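Long-range contacts in phosphate transporter (Thermotoga maritima MSB8, PDB 6L85), which probably imports phosphate into the cell coupled to sodium ions, as a bacterial relative of the human SLC20 transporters: residues Glu78-Ala83 / Ala267-Val272; Ala234-Phe239 / Thr317-Arg322. All coordinates share one frame; numbering follows the deposited sequence.

Interaction 1. Residues Glu78-Ala83 / Ala267-Val272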
loop_
_atom_site.group_PDB
_atom_site.type_symbol
_atom_site.label_atom_id
_atom_site.label_comp_id
_atom_site.label_asym_id
_atom_site.label_seq_id
_atom_site.Cartn_x
_atom_site.Cartn_y
_atom_site.Cartn_z
ATOM N N GLU B 78 -13.224 -13.881 34.235
ATOM C CA GLU B 78 -12.551 -12.802 34.934
ATOM C C GLU B 78 -11.560 -12.101 34.013
ATOM O O GLU B 78 -11.394 -10.889 34.107
ATOM C CB GLU B 78 -11.856 -13.330 36.197
ATOM C CG GLU B 78 -12.803 -13.952 37.265
ATOM C CD GLU B 78 -14.065 -13.120 37.552
ATOM O OE1 GLU B 78 -14.017 -11.867 37.506
ATOM O OE2 GLU B 78 -15.119 -13.734 37.834
ATOM N N LEU B 79 -10.881 -12.854 33.141
ATOM C CA LEU B 79 -10.024 -12.249 32.134
ATOM C C LEU B 79 -10.809 -11.267 31.286
ATOM O O LEU B 79 -10.322 -10.181 30.955
ATOM C CB LEU B 79 -9.408 -13.330 31.245
ATOM C CG LEU B 79 -8.666 -12.738 30.048
ATOM C CD1 LEU B 79 -7.521 -11.864 30.544
ATOM C CD2 LEU B 79 -8.154 -13.810 29.129
ATOM N N MET B 80 -12.042 -11.627 30.954
ATOM C CA MET B 80 -12.880 -10.767 30.138
ATOM C C MET B 80 -13.213 -9.464 30.880
ATOM O O MET B 80 -13.040 -8.350 30.342
ATOM C CB MET B 80 -14.101 -11.608 29.717
ATOM C CG MET B 80 -15.441 -10.960 29.539
ATOM S SD MET B 80 -16.619 -12.310 29.174
ATOM C CE MET B 80 -16.117 -12.733 27.509
ATOM N N TYR B 81 -13.605 -9.574 32.154
ATOM C CA TYR B 81 -13.873 -8.349 32.916
ATOM C C TYR B 81 -12.590 -7.554 33.211
ATOM O O TYR B 81 -12.620 -6.322 33.265
ATOM C CB TYR B 81 -14.627 -8.686 34.205
ATOM C CG TYR B 81 -16.045 -9.168 33.951
ATOM C CD1 TYR B 81 -16.893 -8.455 33.118
ATOM C CD2 TYR B 81 -16.521 -10.343 34.521
ATOM C CE1 TYR B 81 -18.179 -8.890 32.860
ATOM C CE2 TYR B 81 -17.810 -10.787 34.273
ATOM C CZ TYR B 81 -18.633 -10.053 33.438
ATOM O OH TYR B 81 -19.923 -10.468 33.174
ATOM N N GLY B 82 -11.451 -8.227 33.365
ATOM C CA GLY B 82 -10.205 -7.514 33.569
ATOM C C GLY B 82 -9.774 -6.728 32.344
ATOM O O GLY B 82 -9.287 -5.597 32.462
ATOM N N ALA B 83 -9.917 -7.329 31.156
ATOM C CA ALA B 83 -9.599 -6.621 29.920
ATOM C C ALA B 83 -10.431 -5.355 29.815
ATOM O O ALA B 83 -9.901 -4.266 29.549
ATOM C CB ALA B 83 -9.830 -7.536 28.713
ATOM N N ALA B 267 -9.525 -8.382 21.806
ATOM C CA ALA B 267 -9.349 -9.765 21.361
ATOM C C ALA B 267 -9.519 -10.750 22.515
ATOM O O ALA B 267 -10.085 -11.835 22.337
ATOM C CB ALA B 267 -7.967 -9.962 20.734
ATOM N N ALA B 268 -9.011 -10.410 23.698
ATOM C CA ALA B 268 -9.158 -11.330 24.818
ATOM C C ALA B 268 -10.634 -11.525 25.145
ATOM O O ALA B 268 -11.084 -12.656 25.401
ATOM C CB ALA B 268 -8.371 -10.831 26.035
ATOM N N VAL B 269 -11.408 -10.437 25.104
ATOM C CA VAL B 269 -12.851 -10.567 25.350
ATOM C C VAL B 269 -13.522 -11.414 24.265
ATOM O O VAL B 269 -14.347 -12.293 24.561
ATOM C CB VAL B 269 -13.507 -9.184 25.462
ATOM C CG1 VAL B 269 -14.999 -9.332 25.605
ATOM C CG2 VAL B 269 -12.907 -8.407 26.655
ATOM N N MET B 270 -13.184 -11.159 22.993
ATOM C CA MET B 270 -13.750 -11.949 21.901
ATOM C C MET B 270 -13.376 -13.425 22.022
ATOM O O MET B 270 -14.202 -14.304 21.769
ATOM C CB MET B 270 -13.288 -11.396 20.551
ATOM C CG MET B 270 -13.780 -9.961 20.287
ATOM S SD MET B 270 -13.130 -9.302 18.743
ATOM C CE MET B 270 -13.890 -10.485 17.613
ATOM N N ILE B 271 -12.122 -13.715 22.369
ATOM C CA ILE B 271 -11.676 -15.094 22.457
ATOM C C ILE B 271 -12.408 -15.805 23.581
ATOM O O ILE B 271 -12.820 -16.957 23.422
ATOM C CB ILE B 271 -10.148 -15.166 22.627
ATOM C CG1 ILE B 271 -9.442 -14.758 21.336
ATOM C CG2 ILE B 271 -9.717 -16.570 22.962
ATOM C CD1 ILE B 271 -7.966 -14.411 21.541
ATOM N N VAL B 272 -12.624 -15.130 24.718
ATOM C CA VAL B 272 -13.349 -15.803 25.795
ATOM C C VAL B 272 -14.816 -16.025 25.398
ATOM O O VAL B 272 -15.350 -17.135 25.555
ATOM C CB VAL B 272 -13.198 -15.043 27.131
ATOM C CG1 VAL B 272 -14.090 -15.651 28.221
ATOM C CG2 VAL B 272 -11.747 -15.099 27.622
#

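Interaction 2. Residues Ala234-Phe239 / Thr317-Arg322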
loop_
_atom_site.group_PDB
_atom_site.type_symbol
_atom_site.label_atom_id
_atom_site.label_comp_id
_atom_site.label_asym_id
_atom_site.label_seq_id
_atom_site.Cartn_x
_atom_site.Cartn_y
_atom_site.Cartn_z
ATOM N N ALA B 234 19.087 24.224 -0.695
ATOM C CA ALA B 234 18.523 23.206 -1.578
ATOM C C ALA B 234 18.452 21.850 -0.883
ATOM O O ALA B 234 17.441 21.138 -0.991
ATOM C CB ALA B 234 19.347 23.108 -2.865
ATOM N N VAL B 235 19.514 21.480 -0.161
ATOM C CA VAL B 235 19.520 20.200 0.536
ATOM C C VAL B 235 18.457 20.183 1.626
ATOM O O VAL B 235 17.728 19.191 1.784
ATOM C CB VAL B 235 20.921 19.902 1.094
ATOM C CG1 VAL B 235 20.877 18.707 2.060
ATOM C CG2 VAL B 235 21.896 19.648 -0.062
ATOM N N GLU B 236 18.332 21.272 2.387
ATOM C CA GLU B 236 17.301 21.289 3.417
ATOM C C GLU B 236 15.912 21.292 2.810
ATOM O O GLU B 236 14.985 20.743 3.409
ATOM C CB GLU B 236 17.479 22.480 4.351
ATOM C CG GLU B 236 18.651 22.265 5.305
ATOM C CD GLU B 236 18.409 21.138 6.326
ATOM O OE1 GLU B 236 17.300 21.081 6.905
ATOM O OE2 GLU B 236 19.337 20.328 6.566
ATOM N N ASN B 237 15.750 21.882 1.624
ATOM C CA ASN B 237 14.455 21.852 0.957
ATOM C C ASN B 237 14.077 20.422 0.561
ATOM O O ASN B 237 12.926 19.987 0.742
ATOM C CB ASN B 237 14.517 22.772 -0.258
ATOM C CG ASN B 237 13.186 22.939 -0.915
ATOM O OD1 ASN B 237 12.238 23.436 -0.297
ATOM N ND2 ASN B 237 13.086 22.506 -2.170
ATOM N N VAL B 238 15.056 19.664 0.069
ATOM C CA VAL B 238 14.817 18.265 -0.266
ATOM C C VAL B 238 14.496 17.449 0.990
ATOM O O VAL B 238 13.561 16.637 0.998
ATOM C CB VAL B 238 16.030 17.708 -1.037
ATOM C CG1 VAL B 238 15.935 16.225 -1.170
ATOM C CG2 VAL B 238 16.075 18.329 -2.413
ATOM N N PHE B 239 15.255 17.652 2.074
ATOM C CA PHE B 239 14.915 16.974 3.321
ATOM C C PHE B 239 13.538 17.382 3.816
ATOM O O PHE B 239 12.826 16.564 4.410
ATOM C CB PHE B 239 15.953 17.257 4.402
ATOM C CG PHE B 239 17.115 16.330 4.364
ATOM C CD1 PHE B 239 16.969 14.997 4.714
ATOM C CD2 PHE B 239 18.354 16.779 3.954
ATOM C CE1 PHE B 239 18.055 14.136 4.674
ATOM C CE2 PHE B 239 19.444 15.922 3.919
ATOM C CZ PHE B 239 19.295 14.602 4.273
ATOM N N THR B 317 12.575 24.684 15.386
ATOM C CA THR B 317 13.990 24.920 15.158
ATOM C C THR B 317 14.744 23.637 14.820
ATOM O O THR B 317 15.974 23.672 14.679
ATOM C CB THR B 317 14.623 25.599 16.386
ATOM O OG1 THR B 317 14.478 24.757 17.544
ATOM C CG2 THR B 317 13.947 26.939 16.655
ATOM N N LEU B 318 14.043 22.511 14.700
ATOM C CA LEU B 318 14.667 21.266 14.267
ATOM C C LEU B 318 14.877 21.306 12.752
ATOM O O LEU B 318 13.917 21.475 11.995
ATOM C CB LEU B 318 13.793 20.079 14.667
ATOM C CG LEU B 318 14.425 18.694 14.560
ATOM C CD1 LEU B 318 15.586 18.583 15.551
ATOM C CD2 LEU B 318 13.371 17.611 14.807
ATOM N N THR B 319 16.123 21.162 12.303
ATOM C CA THR B 319 16.359 21.176 10.866
ATOM C C THR B 319 15.617 20.020 10.202
ATOM O O THR B 319 15.293 19.005 10.828
ATOM C CB THR B 319 17.851 21.077 10.528
ATOM O OG1 THR B 319 18.462 19.994 11.248
ATOM C CG2 THR B 319 18.576 22.389 10.855
ATOM N N ASN B 320 15.347 20.188 8.909
ATOM C CA ASN B 320 14.658 19.139 8.166
ATOM C C ASN B 320 15.482 17.863 8.094
ATOM O O ASN B 320 14.918 16.758 8.128
ATOM C CB ASN B 320 14.313 19.651 6.783
ATOM C CG ASN B 320 13.170 20.632 6.826
ATOM O OD1 ASN B 320 12.051 20.269 7.194
ATOM N ND2 ASN B 320 13.443 21.889 6.497
ATOM N N SER B 321 16.811 17.980 8.023
ATOM C CA SER B 321 17.622 16.768 8.026
ATOM C C SER B 321 17.556 16.069 9.380
ATOM O O SER B 321 17.576 14.831 9.449
ATOM C CB SER B 321 19.064 17.095 7.646
ATOM O OG SER B 321 19.569 18.110 8.488
ATOM N N ARG B 322 17.388 16.833 10.461
ATOM C CA ARG B 322 17.271 16.202 11.768
ATOM C C ARG B 322 15.893 15.581 11.971
ATOM O O ARG B 322 15.791 14.515 12.581
ATOM C CB ARG B 322 17.564 17.207 12.876
ATOM C CG ARG B 322 19.051 17.455 13.064
ATOM C CD ARG B 322 19.345 18.312 14.294
ATOM N NE ARG B 322 20.780 18.366 14.535
ATOM C CZ ARG B 322 21.619 19.141 13.857
ATOM N NH1 ARG B 322 21.162 19.944 12.901
ATOM N NH2 ARG B 322 22.912 19.117 14.140
#

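Interaction 1. Residues Glu78-Ala83 / Ala267-Val272
Helices 76-99 and 260-275 run nearly antiparallel where Glu78-Ala83 faces Ala267-Val272: the local axes make an angle of 155° and approach to 8.6 Å. The backbones come nearest at Met80 and Val269, whose CA atoms lie 4.8 Å apart. Both of these residues set their CB off to one flank, whereas Leu79 and Ala83 on one helix and Ala268 and Val272 on the other aim theirs across the gap.

Met80 makes the most extensive contact. Its chi1 of 147° departs from a fully staggered anti position; the chain then runs out extended and bends at chi3 (-72°), which swings the terminal methyl back to the opposite helix. There CE lies 3.6 Å from Val272 CG1, meeting that side chain obliquely, and 3.5 Å from Val269 O, so the terminal methyl lies against a backbone carbonyl as well as a valine branch. Leu79, pointing across the gap, brings CD2 to 4.1 Å from Val272 CG2 and also touches the methyl of Ala268. The two branches of Val272 thus divide the work, CG1 meeting methionine and CG2 leucine. Val269 CG2, beside its own backbone N, meets Ala83 CB at 3.8 Å and rests at 3.7 Å from Met80 O. Ala83 and Ala268, methyl to methyl at 4.5 Å, add little bulk between the helices.

Ile3 of helix 2-32 packs on both Met80 and Val269, adding a third helix to the join, and Pro76 touches Val272.

The side-chain contact is entirely apolar and mostly buried. With neither charge pairs nor hydrogen bonds between the two segments, the join depends on dispersion and on how methyl groups fit together, the small alanine side chains leaving room for the larger ones beside them.

Interaction 2. Residues Ala234-Phe239 / Thr317-Arg322
In Glu236, CG stands anti to the carbonyl carbon, beside the backbone N (chi1 -74°), and the chain then bends at chi2 (-67°), which carries the carboxylate to the start of helix 320-339. Ser321, with OG in the crowded position between its backbone N and carbonyl carbon (chi1 54°), turns its hydroxyl to meet it. Ser321 OG donates to Glu236 OE2 at 2.9 Å, and OE2 accepts on its syn lone pair, the side of the other oxygen. Glu236 OE1 takes two weak bonds from backbone amides, one from Asn320 N at 2.9 Å, strongly bent, and a longer one from Ser321 N at 3.3 Å. One carboxylate is therefore gripped by three donors at a helix N-terminus, where the helix dipole would probably stabilise its negative charge.

One turn on, Phe239 lies flat beneath the same serine: Ser321 CB sits over the ring face, 3.8 Å from the Phe239 ring centroid, in a CH-pi contact. Phe324 meets that ring edge-to-face.

Thr319 OG1 accepts a weak capping bond from Arg322 N and a better-aligned one from Arg322 NH1 at 3.2 Å, close to the guanidinium plane. Asn320 OD1 bonds to Gln243 NE2. Gln243 is a sodium ligand with Thr29, Ser247 and Asp327, so the arrangement is a helix N-terminus with Thr319 as N-cap, whose first amides also bond to a neighbouring helix's glutamate, with Asn320 in the second shell of a sodium site.

Interactions 1 and 2 lie on opposite sides of the chain's centre, their own centres 47 Å apart, and share no helix. They are nevertheless interleaved in sequence: helix 231-258 of interaction 2 is followed directly by helix 260-275 of interaction 1. The first contact is mostly buried and joins two helix bodies through methyl groups, one of them at the end of a methionine. The second is only partly buried; it sets a helix body against a loop and the first turn of a helix, where backbone amides at the helix start find a carboxylate as partner. Carboxylate hydrogen bonds accompany a CH-pi contact there, and a bound sodium ion lies close by.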